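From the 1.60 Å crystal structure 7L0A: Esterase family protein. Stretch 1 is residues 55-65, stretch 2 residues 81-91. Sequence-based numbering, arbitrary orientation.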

# COMPACT_ATOMS: atom_id res chain seq x y z
N GLY B 55 -2.29 20.64 4.07
CA GLY B 55 -2.90 21.87 3.60
C GLY B 55 -2.70 22.12 2.11
O GLY B 55 -2.32 21.24 1.34
N LEU B 56 -3.00 23.35 1.68
CA LEU B 56 -3.22 23.59 0.25
C LEU B 56 -1.96 23.72 -0.58
O LEU B 56 -2.06 23.90 -1.81
CB LEU B 56 -4.07 24.84 0.03
CG LEU B 56 -5.51 24.67 0.44
CD1 LEU B 56 -6.18 26.06 0.40
CD2 LEU B 56 -6.30 23.73 -0.41
N SER B 57 -0.79 23.72 0.04
CA SER B 57 0.47 23.80 -0.67
C SER B 57 1.21 22.49 -0.66
O SER B 57 2.40 22.46 -0.99
CB SER B 57 1.34 24.91 -0.05
OG SER B 57 0.70 26.15 -0.28
N SER B 58 0.53 21.41 -0.32
CA SER B 58 1.10 20.11 -0.10
C SER B 58 0.37 19.04 -0.89
O SER B 58 -0.72 19.23 -1.46
CB SER B 58 1.06 19.75 1.39
OG SER B 58 1.83 20.66 2.13
N ASP B 59 0.96 17.85 -0.88
CA ASP B 59 0.34 16.63 -1.39
C ASP B 59 0.72 15.50 -0.43
O ASP B 59 1.19 15.73 0.69
CB ASP B 59 0.77 16.39 -2.85
CG ASP B 59 2.25 16.09 -3.01
OD1 ASP B 59 2.93 15.67 -2.05
OD2 ASP B 59 2.76 16.29 -4.15
N GLU B 60 0.46 14.26 -0.84
CA GLU B 60 0.63 13.10 0.01
C GLU B 60 2.10 12.80 0.35
O GLU B 60 2.35 11.91 1.19
CB GLU B 60 -0.01 11.86 -0.65
CG GLU B 60 0.87 11.19 -1.73
CD GLU B 60 0.83 11.87 -3.09
OE1 GLU B 60 0.04 12.83 -3.26
OE2 GLU B 60 1.60 11.42 -4.01
N THR B 61 3.04 13.51 -0.26
CA THR B 61 4.46 13.32 0.00
C THR B 61 5.08 14.40 0.89
O THR B 61 6.22 14.23 1.35
CB THR B 61 5.29 13.25 -1.30
OG1 THR B 61 5.42 14.54 -1.91
CG2 THR B 61 4.74 12.24 -2.28
N THR B 62 4.37 15.51 1.17
CA THR B 62 5.05 16.67 1.73
C THR B 62 5.44 16.45 3.19
O THR B 62 6.51 16.89 3.61
CB THR B 62 4.17 17.91 1.58
OG1 THR B 62 3.68 17.97 0.24
CG2 THR B 62 4.95 19.14 1.93
N TYR B 63 4.56 15.83 3.99
CA TYR B 63 4.93 15.57 5.37
C TYR B 63 6.15 14.67 5.43
O TYR B 63 7.05 14.91 6.24
CB TYR B 63 3.77 14.95 6.16
CG TYR B 63 3.05 15.91 7.08
CD1 TYR B 63 3.61 16.30 8.28
CD2 TYR B 63 1.83 16.43 6.73
CE1 TYR B 63 2.96 17.19 9.14
CE2 TYR B 63 1.16 17.30 7.58
CZ TYR B 63 1.75 17.69 8.76
OH TYR B 63 1.13 18.59 9.62
N MET B 64 6.22 13.66 4.54
CA MET B 64 7.39 12.79 4.52
C MET B 64 8.66 13.58 4.24
O MET B 64 9.70 13.34 4.86
CB MET B 64 7.23 11.71 3.46
CG MET B 64 6.10 10.74 3.75
SD MET B 64 6.31 9.77 5.28
CE MET B 64 7.88 8.97 5.04
N ARG B 65 8.60 14.52 3.28
CA ARG B 65 9.78 15.24 2.84
C ARG B 65 10.19 16.34 3.80
O ARG B 65 11.38 16.52 4.07
CB ARG B 65 9.53 15.80 1.44
CG ARG B 65 9.44 14.75 0.37
CD ARG B 65 8.58 15.20 -0.79
NE ARG B 65 9.08 16.38 -1.43
CZ ARG B 65 8.42 17.03 -2.38
NH1 ARG B 65 7.21 16.60 -2.75
NH2 ARG B 65 8.92 18.12 -2.89
N ILE B 81 -1.60 7.46 7.87
CA ILE B 81 -2.25 7.52 6.56
C ILE B 81 -2.21 8.97 6.11
O ILE B 81 -2.75 9.85 6.80
CB ILE B 81 -3.71 7.02 6.64
CG1 ILE B 81 -3.83 5.80 7.54
CG2 ILE B 81 -4.30 6.83 5.24
CD1 ILE B 81 -3.07 4.57 7.02
N MET B 82 -1.60 9.23 4.95
CA MET B 82 -1.48 10.58 4.42
C MET B 82 -2.11 10.60 3.03
O MET B 82 -1.42 10.35 2.03
CB MET B 82 0.01 10.97 4.39
CG MET B 82 0.57 11.27 5.80
SD MET B 82 2.37 11.08 6.01
CE MET B 82 2.52 9.32 6.00
N PRO B 83 -3.38 10.96 2.91
CA PRO B 83 -3.99 11.04 1.59
C PRO B 83 -3.66 12.32 0.87
O PRO B 83 -3.51 13.39 1.48
CB PRO B 83 -5.50 10.98 1.88
CG PRO B 83 -5.62 11.56 3.25
CD PRO B 83 -4.36 11.13 4.00
N ASN B 84 -3.61 12.23 -0.46
CA ASN B 84 -3.61 13.44 -1.27
C ASN B 84 -4.99 14.09 -1.23
O ASN B 84 -6.01 13.42 -1.34
CB ASN B 84 -3.27 13.14 -2.72
CG ASN B 84 -3.30 14.37 -3.58
OD1 ASN B 84 -2.42 15.23 -3.48
ND2 ASN B 84 -4.35 14.51 -4.40
N VAL B 85 -5.00 15.41 -1.09
CA VAL B 85 -6.24 16.18 -1.10
C VAL B 85 -6.16 17.22 -2.22
O VAL B 85 -5.26 18.08 -2.22
CB VAL B 85 -6.51 16.84 0.26
CG1 VAL B 85 -7.79 17.63 0.21
CG2 VAL B 85 -6.51 15.81 1.35
N ASP B 86 -7.02 17.08 -3.21
CA ASP B 86 -7.08 18.05 -4.30
C ASP B 86 -7.88 19.28 -3.87
O ASP B 86 -8.84 19.17 -3.10
CB ASP B 86 -7.76 17.46 -5.54
CG ASP B 86 -6.90 16.42 -6.24
OD1 ASP B 86 -5.65 16.53 -6.16
OD2 ASP B 86 -7.49 15.51 -6.87
N HIS B 87 -7.47 20.45 -4.36
CA HIS B 87 -8.20 21.68 -4.02
C HIS B 87 -9.69 21.56 -4.31
O HIS B 87 -10.52 22.05 -3.55
CB HIS B 87 -7.64 22.87 -4.79
CG HIS B 87 -6.29 23.31 -4.33
ND1 HIS B 87 -5.79 24.56 -4.60
CD2 HIS B 87 -5.34 22.67 -3.60
CE1 HIS B 87 -4.59 24.67 -4.06
NE2 HIS B 87 -4.30 23.54 -3.44
N SER B 88 -10.03 20.94 -5.43
CA SER B 88 -11.43 20.89 -5.85
C SER B 88 -12.28 20.05 -4.91
O SER B 88 -13.51 20.18 -4.94
CB SER B 88 -11.52 20.35 -7.28
OG SER B 88 -10.73 19.16 -7.41
N ALA B 89 -11.68 19.21 -4.06
CA ALA B 89 -12.47 18.37 -3.16
C ALA B 89 -13.26 19.22 -2.17
O ALA B 89 -14.36 18.84 -1.76
CB ALA B 89 -11.58 17.38 -2.42
N TYR B 90 -12.74 20.40 -1.81
CA TYR B 90 -13.36 21.16 -0.74
C TYR B 90 -14.63 21.87 -1.18
O TYR B 90 -15.58 21.95 -0.40
CB TYR B 90 -12.39 22.21 -0.19
CG TYR B 90 -11.20 21.68 0.55
CD1 TYR B 90 -11.29 21.32 1.89
CD2 TYR B 90 -9.97 21.57 -0.07
CE1 TYR B 90 -10.18 20.85 2.59
CE2 TYR B 90 -8.86 21.07 0.62
CZ TYR B 90 -8.98 20.74 1.95
OH TYR B 90 -7.92 20.29 2.66
N ALA B 91 -14.66 22.44 -2.38
CA ALA B 91 -15.82 23.23 -2.73
C ALA B 91 -16.32 23.10 -4.16
O ALA B 91 -17.29 23.78 -4.50
CB ALA B 91 -15.55 24.73 -2.45

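Three residues account for most of the surface covered where these two stretches meet: M82 and L56, with E60 lying between them in the contact. Together the stretches bury about 480 Å², and a single hydrogen bond joins them; the rest is packing.

That hydrogen bond belongs to L56. Its backbone carbonyl accepts from the imidazole of H87, with H87 NE2 2.8 Å from L56 O and an N-H...O angle of 152°. The ring's other nitrogen, ND1, is hydrogen-bonded elsewhere in the structure, so the imidazole is held from both of its polar atoms. The same leucine meets the same histidine a second time through its side chain. With chi1 in m and chi2 in t, one methyl of L56 is carried over a face of the imidazole: CD2 lies 3.7 Å from the centroid of the H87 ring, 23° off the ring normal, a CH-pi contact. Histidine suits this place because its ring offers an N-H in its plane for the carbonyl and a flat face for the methyl. Leucine suits its own because its branched end reaches the other stretch although its CA-to-CB bond points sideways. The methyl also touches Y90, with L56 CD2 3.8 Å from Y90 CE2, so it is packed against two aromatic side chains, and the leucine is buried.

At the other end of the contact, M82 covers 87 Å², the largest share of any residue here. It sits in the strand, its CA-to-CB bond directed toward stretch 1, and its long, unbranched side chain extends to the start of the helix. There the sulfur M82 SD lies 4.1 Å from Y63 CB, and the terminal methyl M82 CE lies 3.9 Å from M64 SD. Methionine is well fitted to such a site: a flexible thioether chain, here m, t, m, can follow the surface of neighbouring residues without leaving a polar group unpaired.

Between these two sites the two backbones run nearest each other, with E60 CA and N84 CA 4.4 Å apart. E60 points its CB toward stretch 2, and E60 CB lies against the strand backbone, 3.4 Å from M82 O. Its chi1 of 81° and chi2 of -81° fold the side chain so that one carboxylate oxygen lies beside N84, with E60 OE1 3.4 Å from N84 CB. E60 OE1 and N84 OD1 are also 3.4 Å apart, but both are acceptors and no hydrogen bond joins them. N84 ND2 donates to D86 OD1 at 3.0 Å within its own stretch and is also hydrogen-bonded elsewhere in the structure.

The loop carrying E60 is braced by D59, whose carboxylate caps the turn leading into the helix: D59 OD1 accepts from T61 N at 2.8 Å and from T61 OG1 at 2.7 Å. A short acid suits this position, since its oxygen can reach back to a nearby backbone N-H.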